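Long-range contacts in uncharacterized protein Rv3272 (Mycobacterium tuberculosis, PDB 5YX6), which probably acts as a family III CoA-transferase in fatty acid metabolism and binds fatty acyl-CoAs of varying chain length, palmitoyl-CoA most tightly: residues E47-I52 and A63-L67; L90-A96 and L118-N122; Y266-W271 and Q292-S296; I278-L283 and E305-L310. All coordinates share one frame; numbering follows the deposited sequence.

Contact 1: E47-I52 and A63-L67; sequences EAARQI and ATYFL
A bridging water joins Ala49 and Ile52 to Tyr65. The water oxygen donates to Ala49 O at 2.6 Å and to Ile52 O, and accepts from Tyr65 N at 2.9 Å. Through it, two loops of the large Rossmann-fold domain are linked. Residues 47-52 follow strand 37-42 of the parallel sheet, and residues 63-67 follow strand 59-62. No direct hydrogen bond crosses between the segments, so the water is the polar bridge. Most of the packing centres on Phe66. The CG of Arg50 sits 3.6 Å from the centroid of the Phe66 ring, only 6° off its normal, as a CH-pi contact. Beyond CG the arginine chain runs extended along the ring, and Phe66 CZ ends 3.3 Å from Arg50 CZ, over the face of the guanidinium. The two planes are inclined by 38°. The charge of Arg50 is answered by a salt bridge to Glu42. At the edge of the same ring, Glu47 OE1 lies in the ring plane, 3.6 Å from Phe66 CE1. Here it can meet the slightly positive ring hydrogens. The Glu47 carboxylate is also held by Lys40 and the backbone N of Asn21. Phe66 has CG anti to its backbone N (chi1 -179°), which swings the ring toward Arg50 and leaves CB 3.5 Å from Ala49 O. Thr64 and Tyr65 also pack on the second subunit, and the Tyr65 side chain is about 7 Å from that of Asp175, the inferred nucleophile. Ile52 CG2 meets the edge of the Tyr65 ring at CD2, 3.7 Å away.

Contact 2: L90-A96 and L118-N122; sequences LRLADTA and LRSRN
Arg121 and Asp94 form a side-on, two-point salt bridge. Arg121 NH2 reaches Asp94 OD2 at 2.9 Å, and Arg121 NE reaches Asp94 OD1 at 3.2 Å. The NE bond is nearly straight (172°) and uses the syn lone pair of OD1. Carboxylate and guanidinium are almost coplanar, 14° apart, so each flat group fixes the rotation of the other. The bridge ties together the C-terminal ends of helices 83-94 and 115-121 in the Rossmann-fold domain. A bend at chi3 (59°) turns the Arg121 chain back toward Asp94. A second polar link comes from Asn122, just past its helix. Asn122 ND2 donates to Ala93 O at 3.2 Å, in the carbonyl plane, and weakly to Ala96 O at 2.9 Å. Ala93 O also accepts from Ala96 N, so two donors hold this carbonyl where the helix ends. The other end of the amide, Asn122 OD1, accepts from the backbone N of Asn124, which keeps the group oriented. Apolar packing continues outward from the salt bridge. Leu90 CB lies over one face of the Arg121 guanidinium, 3.9 Å from CZ. Leu118, from the other helix, packs against Leu90 and also touches Leu113 and Leu125. Ala93 CB touches Leu118 CD2 and also packs on Leu16 of strand 14-17, so helix 83-94 rests on the sheet here. Leu90 CD2 and Leu118 CD2 meet methyl to methyl at 3.6 Å.

Contact 3: Y266-W271 and Q292-S296; sequences YVPKHW and QRSRS
A cation-pi stack between Trp271 and Arg295 joins the start of helix 268-277 to helix 292-297, in a part of the chain that is probably the small domain. The Arg295 guanidinium lies flat on the indole, their planes 25° apart. Its CZ is 3.6 Å from the centroid of the five-membered ring of Trp271. Farther back, Arg295 CD sits over the face of the six-membered ring of Trp271, 3.7 Å from the centroid, as a CH-pi contact. The arginine thus spans both rings on one face. A bend at chi3 (-81°) lays the head group along the ring system. On its opposite face, the guanidinium is backed by Gln292 CA of its own helix. All three guanidinium nitrogens donate to backbone carbonyls: NE to Gln249 O, NH1 to Phe289 O, and NH2 to Tyr266 O. The three carbonyls probably help to offset the charge of this buried arginine. The Arg295 NH2 bond to Tyr266 O is 2.9 Å long and bent (139°). Its donor is tilted from the carbonyl plane. Leu302 of helix 299-310 touches both Trp271 and Arg295. Trp271 NE1 and Arg295 NH1 come within 3.1 Å, but both are donors and do not bond.

Contact 4: I278-L283 and E305-L310; sequences IGRPDL and ELELAL
The Arg280 guanidinium meets Glu305 OE1 at its edge, in its plane, while Leu283 CD1 lies over one face, 4.3 Å above the plane. The guanidinium and the Glu305 carboxylate stand nearly perpendicular, 82° apart. Arg280 NH2 therefore reaches Glu305 OE1 from above the carboxylate plane, at 3.2 Å. NH1 makes a weak bond to the same oxygen. Another edge of the guanidinium is taken by Asp282. Arg280 NE bonds Asp282 OD1 at 2.8 Å, and NH2 bonds Asp282 OD2 at 2.9 Å, both almost straight and both on syn lone pairs. One arginine thus links two acids, and this probably eases the repulsion between them. Bends at chi2 and chi3 fold the Arg280 chain back so that its head group reaches both. A bound benzamidine, probably from the crystallisation liquor, comes within about 3 Å of the Arg280 side chain. The backbone leads into this network through a Schellman motif that ends helix 268-277. Gly279, with positive phi, is its C-prime residue, and Arg280 N bonds Cys275 O. Beside the salt bridges, this helix end packs on helix 299-310. Ile278 has CG1 between its backbone N and carbonyl carbon (chi1 64°), which carries CD1 to Leu306 CD2 at 3.7 Å and Ala309 CB at 3.9 Å. Ala309 CB also touches Arg280 CG. On the other branch, Ile278 CG2 meets Leu310 CD2 at 4.1 Å.

In the fold
The four contacts fall into two groups on opposite sides of the chain's centre. Contacts 1 and 2 belong to the domain with the parallel sheet. Contact 1 lies nearest the centre, close to the inferred nucleophile and the second subunit, and relies on a water and on the rings of Phe66 and Tyr65. Contact 2 is farther out and joins two helix ends through a salt bridge near the surface. Contacts 3 and 4 are neighbours, with centres 14 Å apart, and their segments alternate along the chain. They touch where Trp271 CZ2 meets Leu283 O. Helix 299-310 forms one side of contact 4 and also packs, through Leu302, on contact 3. Contact 3 buries its arginine against an indole and carbonyls, whereas contact 4 pairs its partly exposed arginine with acids.

Contact 1: E47-I52 and A63-L67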
loop_
_atom_site.group_PDB
_atom_site.type_symbol
_atom_site.label_atom_id
_atom_site.label_comp_id
_atom_site.label_asym_id
_atom_site.label_seq_id
_atom_site.Cartn_x
_atom_site.Cartn_y
_atom_site.Cartn_z
ATOM N N GLU A 47 -10.467 23.018 -6.194
ATOM C CA GLU A 47 -10.297 21.692 -6.773
ATOM C C GLU A 47 -11.666 21.056 -7.038
ATOM O O GLU A 47 -12.602 21.236 -6.258
ATOM C CB GLU A 47 -9.475 20.816 -5.819
ATOM C CG GLU A 47 -9.162 19.412 -6.325
ATOM C CD GLU A 47 -8.513 18.516 -5.256
ATOM O OE1 GLU A 47 -7.875 19.046 -4.320
ATOM O OE2 GLU A 47 -8.639 17.273 -5.362
ATOM N N ALA A 48 -11.783 20.304 -8.125
ATOM C CA ALA A 48 -13.070 19.717 -8.501
ATOM C C ALA A 48 -13.593 18.717 -7.461
ATOM O O ALA A 48 -14.802 18.568 -7.277
ATOM C CB ALA A 48 -12.963 19.049 -9.861
ATOM N N ALA A 49 -12.676 18.032 -6.785
ATOM C CA ALA A 49 -13.044 17.025 -5.792
ATOM C C ALA A 49 -13.789 17.607 -4.591
ATOM O O ALA A 49 -14.363 16.863 -3.802
ATOM C CB ALA A 49 -11.810 16.278 -5.324
ATOM N N ARG A 50 -13.741 18.926 -4.429
ATOM C CA ARG A 50 -14.505 19.594 -3.376
ATOM C C ARG A 50 -16.005 19.420 -3.601
ATOM O O ARG A 50 -16.785 19.415 -2.650
ATOM C CB ARG A 50 -14.170 21.091 -3.318
ATOM C CG ARG A 50 -12.832 21.450 -2.675
ATOM C CD ARG A 50 -12.607 22.958 -2.752
ATOM N NE ARG A 50 -11.295 23.374 -2.261
ATOM C CZ ARG A 50 -11.038 23.722 -1.005
ATOM N NH1 ARG A 50 -12.010 23.717 -0.101
ATOM N NH2 ARG A 50 -9.811 24.085 -0.654
ATOM N N GLN A 51 -16.402 19.283 -4.863
ATOM C CA GLN A 51 -17.815 19.285 -5.212
ATOM C C GLN A 51 -18.415 17.879 -5.209
ATOM O O GLN A 51 -19.622 17.720 -5.031
ATOM C CB GLN A 51 -18.018 19.927 -6.591
ATOM C CG GLN A 51 -17.586 21.397 -6.704
ATOM C CD GLN A 51 -18.197 22.300 -5.642
ATOM O OE1 GLN A 51 -17.680 22.410 -4.529
ATOM N NE2 GLN A 51 -19.300 22.957 -5.985
ATOM N N ILE A 52 -17.574 16.865 -5.404
ATOM C CA ILE A 52 -18.026 15.474 -5.377
ATOM C C ILE A 52 -18.453 15.066 -3.968
ATOM O O ILE A 52 -17.618 14.717 -3.131
ATOM C CB ILE A 52 -16.925 14.512 -5.868
ATOM C CG1 ILE A 52 -16.405 14.955 -7.233
ATOM C CG2 ILE A 52 -17.452 13.095 -5.940
ATOM C CD1 ILE A 52 -17.504 15.176 -8.245
ATOM N N ALA A 63 -18.008 15.916 1.347
ATOM C CA ALA A 63 -16.988 15.830 0.302
ATOM C C ALA A 63 -16.057 14.671 0.623
ATOM O O ALA A 63 -14.943 14.861 1.099
ATOM C CB ALA A 63 -16.217 17.136 0.180
ATOM N N THR A 64 -16.542 13.462 0.383
ATOM C CA THR A 64 -15.883 12.247 0.840
ATOM C C THR A 64 -14.476 12.029 0.277
ATOM O O THR A 64 -13.659 11.356 0.895
ATOM C CB THR A 64 -16.761 11.028 0.488
ATOM O OG1 THR A 64 -16.003 9.823 0.621
ATOM C CG2 THR A 64 -17.256 11.136 -0.942
ATOM N N TYR A 65 -14.167 12.616 -0.868
ATOM C CA TYR A 65 -12.821 12.464 -1.411
ATOM C C TYR A 65 -11.899 13.609 -0.977
ATOM O O TYR A 65 -10.721 13.385 -0.690
ATOM C CB TYR A 65 -12.871 12.351 -2.939
ATOM C CG TYR A 65 -13.647 11.132 -3.391
ATOM C CD1 TYR A 65 -13.083 9.860 -3.340
ATOM C CD2 TYR A 65 -14.954 11.253 -3.857
ATOM C CE1 TYR A 65 -13.802 8.739 -3.740
ATOM C CE2 TYR A 65 -15.681 10.143 -4.262
ATOM C CZ TYR A 65 -15.103 8.888 -4.203
ATOM O OH TYR A 65 -15.836 7.786 -4.610
ATOM N N PHE A 66 -12.427 14.829 -0.921
ATOM C CA PHE A 66 -11.591 15.977 -0.594
ATOM C C PHE A 66 -11.236 16.103 0.895
ATOM O O PHE A 66 -10.073 16.268 1.254
ATOM C CB PHE A 66 -12.265 17.275 -1.049
ATOM C CG PHE A 66 -11.444 18.501 -0.769
ATOM C CD1 PHE A 66 -10.404 18.853 -1.618
ATOM C CD2 PHE A 66 -11.679 19.273 0.359
ATOM C CE1 PHE A 66 -9.627 19.968 -1.367
ATOM C CE2 PHE A 66 -10.909 20.386 0.622
ATOM C CZ PHE A 66 -9.876 20.739 -0.245
ATOM N N LEU A 67 -12.239 16.026 1.756
ATOM C CA LEU A 67 -12.052 16.352 3.168
ATOM C C LEU A 67 -11.002 15.518 3.935
ATOM O O LEU A 67 -10.202 16.082 4.688
ATOM C CB LEU A 67 -13.395 16.262 3.900
ATOM C CG LEU A 67 -13.331 16.676 5.372
ATOM C CD1 LEU A 67 -14.170 17.930 5.580
ATOM C CD2 LEU A 67 -13.792 15.568 6.284
HETATM O O HOH W 1 -15.256 14.867 -2.335
#

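Contact 2: L90-A96 and L118-N122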
loop_
_atom_site.group_PDB
_atom_site.type_symbol
_atom_site.label_atom_id
_atom_site.label_comp_id
_atom_site.label_asym_id
_atom_site.label_seq_id
_atom_site.Cartn_x
_atom_site.Cartn_y
_atom_site.Cartn_z
ATOM N N LEU A 90 6.543 30.812 -9.310
ATOM C CA LEU A 90 8.001 30.818 -9.302
ATOM C C LEU A 90 8.518 31.460 -8.020
ATOM O O LEU A 90 9.463 30.967 -7.414
ATOM C CB LEU A 90 8.564 31.540 -10.530
ATOM C CG LEU A 90 8.385 30.850 -11.886
ATOM C CD1 LEU A 90 8.679 31.804 -13.022
ATOM C CD2 LEU A 90 9.267 29.632 -11.994
ATOM N N ARG A 91 7.885 32.548 -7.597
ATOM C CA ARG A 91 8.285 33.212 -6.363
ATOM C C ARG A 91 7.949 32.367 -5.142
ATOM O O ARG A 91 8.715 32.320 -4.183
ATOM C CB ARG A 91 7.627 34.585 -6.245
ATOM C CG ARG A 91 8.213 35.610 -7.195
ATOM C CD ARG A 91 7.609 36.981 -6.975
ATOM N NE ARG A 91 7.299 37.625 -8.245
ATOM C CZ ARG A 91 6.065 37.838 -8.698
ATOM N NH1 ARG A 91 5.008 37.464 -7.982
ATOM N NH2 ARG A 91 5.888 38.432 -9.871
ATOM N N LEU A 92 6.791 31.714 -5.176
ATOM C CA LEU A 92 6.385 30.854 -4.082
ATOM C C LEU A 92 7.336 29.649 -3.985
ATOM O O LEU A 92 7.714 29.235 -2.892
ATOM C CB LEU A 92 4.930 30.410 -4.261
ATOM C CG LEU A 92 4.250 29.669 -3.113
ATOM C CD1 LEU A 92 4.521 30.361 -1.789
ATOM C CD2 LEU A 92 2.747 29.541 -3.364
ATOM N N ALA A 93 7.731 29.098 -5.127
ATOM C CA ALA A 93 8.639 27.951 -5.150
ATOM C C ALA A 93 10.047 28.287 -4.643
ATOM O O ALA A 93 10.734 27.427 -4.089
ATOM C CB ALA A 93 8.721 27.377 -6.542
ATOM N N ASP A 94 10.485 29.527 -4.838
ATOM C CA ASP A 94 11.778 29.951 -4.302
ATOM C C ASP A 94 11.836 29.772 -2.785
ATOM O O ASP A 94 12.909 29.608 -2.214
ATOM C CB ASP A 94 12.074 31.413 -4.666
ATOM C CG ASP A 94 12.407 31.601 -6.145
ATOM O OD1 ASP A 94 12.655 30.594 -6.852
ATOM O OD2 ASP A 94 12.428 32.772 -6.597
ATOM N N THR A 95 10.673 29.768 -2.144
ATOM C CA THR A 95 10.605 29.663 -0.697
ATOM C C THR A 95 10.316 28.238 -0.234
ATOM O O THR A 95 10.201 27.986 0.966
ATOM C CB THR A 95 9.516 30.583 -0.114
ATOM O OG1 THR A 95 8.223 30.077 -0.476
ATOM C CG2 THR A 95 9.678 32.011 -0.627
ATOM N N ALA A 96 10.192 27.309 -1.178
ATOM C CA ALA A 96 9.731 25.961 -0.846
ATOM C C ALA A 96 10.861 24.949 -0.699
ATOM O O ALA A 96 11.896 25.051 -1.350
ATOM C CB ALA A 96 8.748 25.476 -1.897
ATOM N N LEU A 118 12.369 25.248 -11.947
ATOM C CA LEU A 118 12.317 25.568 -10.529
ATOM C C LEU A 118 13.663 25.364 -9.845
ATOM O O LEU A 118 14.065 26.168 -9.006
ATOM C CB LEU A 118 11.239 24.726 -9.840
ATOM C CG LEU A 118 9.805 24.872 -10.373
ATOM C CD1 LEU A 118 8.810 24.224 -9.420
ATOM C CD2 LEU A 118 9.425 26.319 -10.606
ATOM N N ARG A 119 14.376 24.304 -10.204
ATOM C CA ARG A 119 15.619 23.988 -9.509
ATOM C C ARG A 119 16.791 24.902 -9.865
ATOM O O ARG A 119 17.721 25.049 -9.072
ATOM C CB ARG A 119 16.001 22.540 -9.780
ATOM C CG ARG A 119 15.148 21.545 -9.022
ATOM C CD ARG A 119 15.175 20.207 -9.701
ATOM N NE ARG A 119 16.518 19.643 -9.745
ATOM C CZ ARG A 119 17.093 19.008 -8.730
ATOM N NH1 ARG A 119 16.445 18.885 -7.576
ATOM N NH2 ARG A 119 18.319 18.521 -8.864
ATOM N N SER A 120 16.741 25.538 -11.033
ATOM C CA SER A 120 17.787 26.492 -11.406
ATOM C C SER A 120 17.735 27.704 -10.481
ATOM O O SER A 120 18.761 28.299 -10.165
ATOM C CB SER A 120 17.651 26.932 -12.865
ATOM O OG SER A 120 16.340 27.387 -13.148
ATOM N N ARG A 121 16.529 28.045 -10.037
ATOM C CA ARG A 121 16.312 29.164 -9.127
ATOM C C ARG A 121 16.566 28.791 -7.665
ATOM O O ARG A 121 17.097 29.597 -6.906
ATOM C CB ARG A 121 14.885 29.688 -9.278
ATOM C CG ARG A 121 14.536 30.109 -10.695
ATOM C CD ARG A 121 13.039 30.354 -10.835
ATOM N NE ARG A 121 12.585 31.393 -9.914
ATOM C CZ ARG A 121 12.264 32.631 -10.274
ATOM N NH1 ARG A 121 12.326 32.995 -11.555
ATOM N NH2 ARG A 121 11.869 33.503 -9.351
ATOM N N ASN A 122 16.160 27.584 -7.272
ATOM C CA ASN A 122 16.270 27.134 -5.884
ATOM C C ASN A 122 17.018 25.800 -5.785
ATOM O O ASN A 122 16.415 24.735 -5.936
ATOM C CB ASN A 122 14.867 27.024 -5.262
ATOM C CG ASN A 122 14.884 26.593 -3.789
ATOM O OD1 ASN A 122 15.941 26.375 -3.187
ATOM N ND2 ASN A 122 13.694 26.474 -3.206
#

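Contact 3: Y266-W271 and Q292-S296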
loop_
_atom_site.group_PDB
_atom_site.type_symbol
_atom_site.label_atom_id
_atom_site.label_comp_id
_atom_site.label_asym_id
_atom_site.label_seq_id
_atom_site.Cartn_x
_atom_site.Cartn_y
_atom_site.Cartn_z
ATOM N N TYR A 266 -1.154 -23.718 9.429
ATOM C CA TYR A 266 -0.424 -24.613 8.549
ATOM C C TYR A 266 0.921 -25.040 9.146
ATOM O O TYR A 266 1.492 -26.043 8.723
ATOM C CB TYR A 266 -0.220 -23.950 7.185
ATOM C CG TYR A 266 0.538 -22.647 7.257
ATOM C CD1 TYR A 266 -0.127 -21.455 7.510
ATOM C CD2 TYR A 266 1.914 -22.605 7.081
ATOM C CE1 TYR A 266 0.551 -20.259 7.587
ATOM C CE2 TYR A 266 2.607 -21.407 7.151
ATOM C CZ TYR A 266 1.918 -20.236 7.404
ATOM O OH TYR A 266 2.591 -19.034 7.482
ATOM N N VAL A 267 1.430 -24.287 10.120
ATOM C CA VAL A 267 2.625 -24.714 10.850
ATOM C C VAL A 267 2.270 -25.907 11.725
ATOM O O VAL A 267 1.267 -25.873 12.437
ATOM C CB VAL A 267 3.217 -23.590 11.721
ATOM N N PRO A 268 3.097 -26.963 11.676
ATOM C CA PRO A 268 2.873 -28.251 12.346
ATOM C C PRO A 268 2.244 -28.154 13.742
ATOM O O PRO A 268 1.256 -28.849 13.995
ATOM C CB PRO A 268 4.282 -28.834 12.416
ATOM C CG PRO A 268 4.905 -28.372 11.145
ATOM C CD PRO A 268 4.340 -26.981 10.882
ATOM N N LYS A 269 2.789 -27.315 14.619
ATOM C CA LYS A 269 2.213 -27.118 15.952
ATOM C C LYS A 269 0.781 -26.589 15.873
ATOM O O LYS A 269 -0.073 -26.969 16.667
ATOM C CB LYS A 269 3.072 -26.160 16.784
ATOM N N HIS A 270 0.522 -25.700 14.918
ATOM C CA HIS A 270 -0.813 -25.121 14.771
ATOM C C HIS A 270 -1.803 -26.102 14.147
ATOM O O HIS A 270 -2.942 -26.235 14.601
ATOM C CB HIS A 270 -0.736 -23.864 13.921
ATOM C CG HIS A 270 0.022 -22.753 14.567
ATOM N ND1 HIS A 270 0.368 -21.601 13.896
ATOM C CD2 HIS A 270 0.483 -22.608 15.831
ATOM C CE1 HIS A 270 1.021 -20.798 14.716
ATOM N NE2 HIS A 270 1.107 -21.386 15.896
ATOM N N TRP A 271 -1.348 -26.791 13.108
ATOM C CA TRP A 271 -2.142 -27.808 12.442
ATOM C C TRP A 271 -2.606 -28.909 13.413
ATOM O O TRP A 271 -3.791 -29.255 13.449
ATOM C CB TRP A 271 -1.330 -28.417 11.296
ATOM C CG TRP A 271 -1.861 -29.724 10.814
ATOM C CD1 TRP A 271 -1.270 -30.947 10.950
ATOM C CD2 TRP A 271 -3.077 -29.943 10.089
ATOM N NE1 TRP A 271 -2.051 -31.917 10.374
ATOM C CE2 TRP A 271 -3.164 -31.328 9.831
ATOM C CE3 TRP A 271 -4.106 -29.106 9.645
ATOM C CZ2 TRP A 271 -4.238 -31.895 9.146
ATOM C CZ3 TRP A 271 -5.171 -29.670 8.960
ATOM C CH2 TRP A 271 -5.230 -31.054 8.723
ATOM N N GLN A 292 2.897 -31.343 5.430
ATOM C CA GLN A 292 2.355 -30.113 4.850
ATOM C C GLN A 292 2.261 -30.156 3.328
ATOM O O GLN A 292 1.329 -29.598 2.746
ATOM C CB GLN A 292 3.175 -28.896 5.270
ATOM C CG GLN A 292 2.561 -27.593 4.777
ATOM C CD GLN A 292 3.171 -26.367 5.424
ATOM O OE1 GLN A 292 3.707 -26.432 6.537
ATOM N NE2 GLN A 292 3.084 -25.232 4.733
ATOM N N ARG A 293 3.233 -30.794 2.681
ATOM C CA ARG A 293 3.221 -30.893 1.225
ATOM C C ARG A 293 1.998 -31.686 0.779
ATOM O O ARG A 293 1.396 -31.389 -0.253
ATOM C CB ARG A 293 4.504 -31.553 0.710
ATOM N N SER A 294 1.624 -32.682 1.580
ATOM C CA SER A 294 0.432 -33.482 1.316
ATOM C C SER A 294 -0.807 -32.609 1.424
ATOM O O SER A 294 -1.757 -32.765 0.659
ATOM C CB SER A 294 0.336 -34.662 2.279
ATOM O OG SER A 294 1.477 -35.491 2.173
ATOM N N ARG A 295 -0.794 -31.697 2.390
ATOM C CA ARG A 295 -1.911 -30.786 2.583
ATOM C C ARG A 295 -2.106 -29.907 1.351
ATOM O O ARG A 295 -3.233 -29.575 1.001
ATOM C CB ARG A 295 -1.712 -29.925 3.837
ATOM C CG ARG A 295 -1.784 -30.715 5.139
ATOM C CD ARG A 295 -2.141 -29.830 6.330
ATOM N NE ARG A 295 -1.003 -29.092 6.880
ATOM C CZ ARG A 295 -0.110 -29.613 7.721
ATOM N NH1 ARG A 295 -0.212 -30.884 8.100
ATOM N NH2 ARG A 295 0.888 -28.868 8.181
ATOM N N SER A 296 -1.014 -29.517 0.700
ATOM C CA SER A 296 -1.119 -28.702 -0.506
ATOM C C SER A 296 -1.640 -29.510 -1.698
ATOM O O SER A 296 -2.553 -29.068 -2.394
ATOM C CB SER A 296 0.231 -28.072 -0.849
ATOM O OG SER A 296 0.613 -27.126 0.137
#

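Contact 4: I278-L283 and E305-L310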
loop_
_atom_site.group_PDB
_atom_site.type_symbol
_atom_site.label_atom_id
_atom_site.label_comp_id
_atom_site.label_asym_id
_atom_site.label_seq_id
_atom_site.Cartn_x
_atom_site.Cartn_y
_atom_site.Cartn_z
ATOM N N ILE A 278 -11.018 -29.216 16.751
ATOM C CA ILE A 278 -12.250 -29.440 15.992
ATOM C C ILE A 278 -12.780 -30.863 16.146
ATOM O O ILE A 278 -13.715 -31.265 15.449
ATOM C CB ILE A 278 -12.050 -29.169 14.490
ATOM C CG1 ILE A 278 -11.050 -30.172 13.916
ATOM C CG2 ILE A 278 -11.590 -27.738 14.263
ATOM C CD1 ILE A 278 -10.811 -30.031 12.450
ATOM N N GLY A 279 -12.159 -31.635 17.032
ATOM C CA GLY A 279 -12.611 -32.983 17.316
ATOM C C GLY A 279 -12.226 -33.980 16.243
ATOM O O GLY A 279 -12.980 -34.901 15.953
ATOM N N ARG A 280 -11.069 -33.794 15.622
ATOM C CA ARG A 280 -10.653 -34.702 14.558
ATOM C C ARG A 280 -9.187 -35.138 14.658
ATOM O O ARG A 280 -8.386 -34.839 13.767
ATOM C CB ARG A 280 -10.917 -34.062 13.190
ATOM C CG ARG A 280 -12.400 -33.806 12.881
ATOM C CD ARG A 280 -13.169 -35.123 12.631
ATOM N NE ARG A 280 -12.451 -35.963 11.675
ATOM C CZ ARG A 280 -12.643 -35.925 10.360
ATOM N NH1 ARG A 280 -13.551 -35.097 9.835
ATOM N NH2 ARG A 280 -11.927 -36.716 9.569
ATOM N N PRO A 281 -8.831 -35.858 15.739
ATOM C CA PRO A 281 -7.459 -36.348 15.938
ATOM C C PRO A 281 -6.956 -37.258 14.816
ATOM O O PRO A 281 -5.744 -37.388 14.623
ATOM C CB PRO A 281 -7.547 -37.136 17.249
ATOM C CG PRO A 281 -8.823 -36.710 17.892
ATOM C CD PRO A 281 -9.744 -36.334 16.790
ATOM N N ASP A 282 -7.881 -37.865 14.077
ATOM C CA ASP A 282 -7.537 -38.793 13.006
ATOM C C ASP A 282 -6.805 -38.086 11.882
ATOM O O ASP A 282 -6.037 -38.711 11.150
ATOM C CB ASP A 282 -8.796 -39.484 12.466
ATOM C CG ASP A 282 -9.791 -38.507 11.844
ATOM O OD1 ASP A 282 -10.468 -37.772 12.597
ATOM O OD2 ASP A 282 -9.928 -38.513 10.597
ATOM N N LEU A 283 -7.046 -36.782 11.749
ATOM C CA LEU A 283 -6.447 -35.996 10.670
ATOM C C LEU A 283 -4.951 -35.752 10.849
ATOM O O LEU A 283 -4.247 -35.480 9.879
ATOM C CB LEU A 283 -7.167 -34.658 10.521
ATOM C CG LEU A 283 -8.619 -34.755 10.049
ATOM C CD1 LEU A 283 -9.202 -33.369 9.847
ATOM C CD2 LEU A 283 -8.733 -35.598 8.781
ATOM N N GLU A 305 -12.944 -32.154 4.701
ATOM C CA GLU A 305 -12.879 -32.757 6.033
ATOM C C GLU A 305 -13.057 -31.700 7.122
ATOM O O GLU A 305 -13.766 -31.922 8.098
ATOM C CB GLU A 305 -11.567 -33.514 6.216
ATOM C CG GLU A 305 -11.408 -34.700 5.257
ATOM C CD GLU A 305 -12.354 -35.874 5.549
ATOM O OE1 GLU A 305 -12.968 -35.909 6.643
ATOM O OE2 GLU A 305 -12.483 -36.762 4.667
ATOM N N LEU A 306 -12.429 -30.538 6.940
ATOM C CA LEU A 306 -12.514 -29.476 7.936
ATOM C C LEU A 306 -13.941 -28.958 8.063
ATOM O O LEU A 306 -14.447 -28.771 9.169
ATOM C CB LEU A 306 -11.560 -28.329 7.585
ATOM C CG LEU A 306 -10.073 -28.698 7.637
ATOM C CD1 LEU A 306 -9.181 -27.544 7.185
ATOM C CD2 LEU A 306 -9.684 -29.169 9.033
ATOM N N GLU A 307 -14.604 -28.757 6.933
ATOM C CA GLU A 307 -15.948 -28.197 6.969
ATOM C C GLU A 307 -16.962 -29.190 7.553
ATOM O O GLU A 307 -17.900 -28.781 8.242
ATOM C CB GLU A 307 -16.365 -27.718 5.571
ATOM C CG GLU A 307 -15.541 -26.500 5.105
ATOM C CD GLU A 307 -16.042 -25.855 3.810
ATOM O OE1 GLU A 307 -16.516 -26.581 2.908
ATOM O OE2 GLU A 307 -15.961 -24.610 3.700
ATOM N N LEU A 308 -16.769 -30.487 7.306
ATOM C CA LEU A 308 -17.565 -31.501 8.011
ATOM C C LEU A 308 -17.461 -31.306 9.522
ATOM O O LEU A 308 -18.463 -31.324 10.231
ATOM C CB LEU A 308 -17.128 -32.919 7.629
ATOM C CG LEU A 308 -17.622 -33.399 6.256
ATOM C CD1 LEU A 308 -17.029 -34.754 5.899
ATOM C CD2 LEU A 308 -19.142 -33.440 6.184
ATOM N N ALA A 309 -16.247 -31.053 10.002
ATOM C CA ALA A 309 -16.023 -30.869 11.434
ATOM C C ALA A 309 -16.492 -29.508 11.938
ATOM O O ALA A 309 -17.040 -29.410 13.039
ATOM C CB ALA A 309 -14.547 -31.064 11.762
ATOM N N LEU A 310 -16.292 -28.461 11.137
ATOM C CA LEU A 310 -16.653 -27.105 11.556
ATOM C C LEU A 310 -18.159 -26.873 11.615
ATOM O O LEU A 310 -18.624 -25.872 12.164
ATOM C CB LEU A 310 -16.001 -26.075 10.634
ATOM C CG LEU A 310 -14.480 -26.031 10.757
ATOM C CD1 LEU A 310 -13.872 -25.292 9.592
ATOM C CD2 LEU A 310 -14.090 -25.396 12.081
#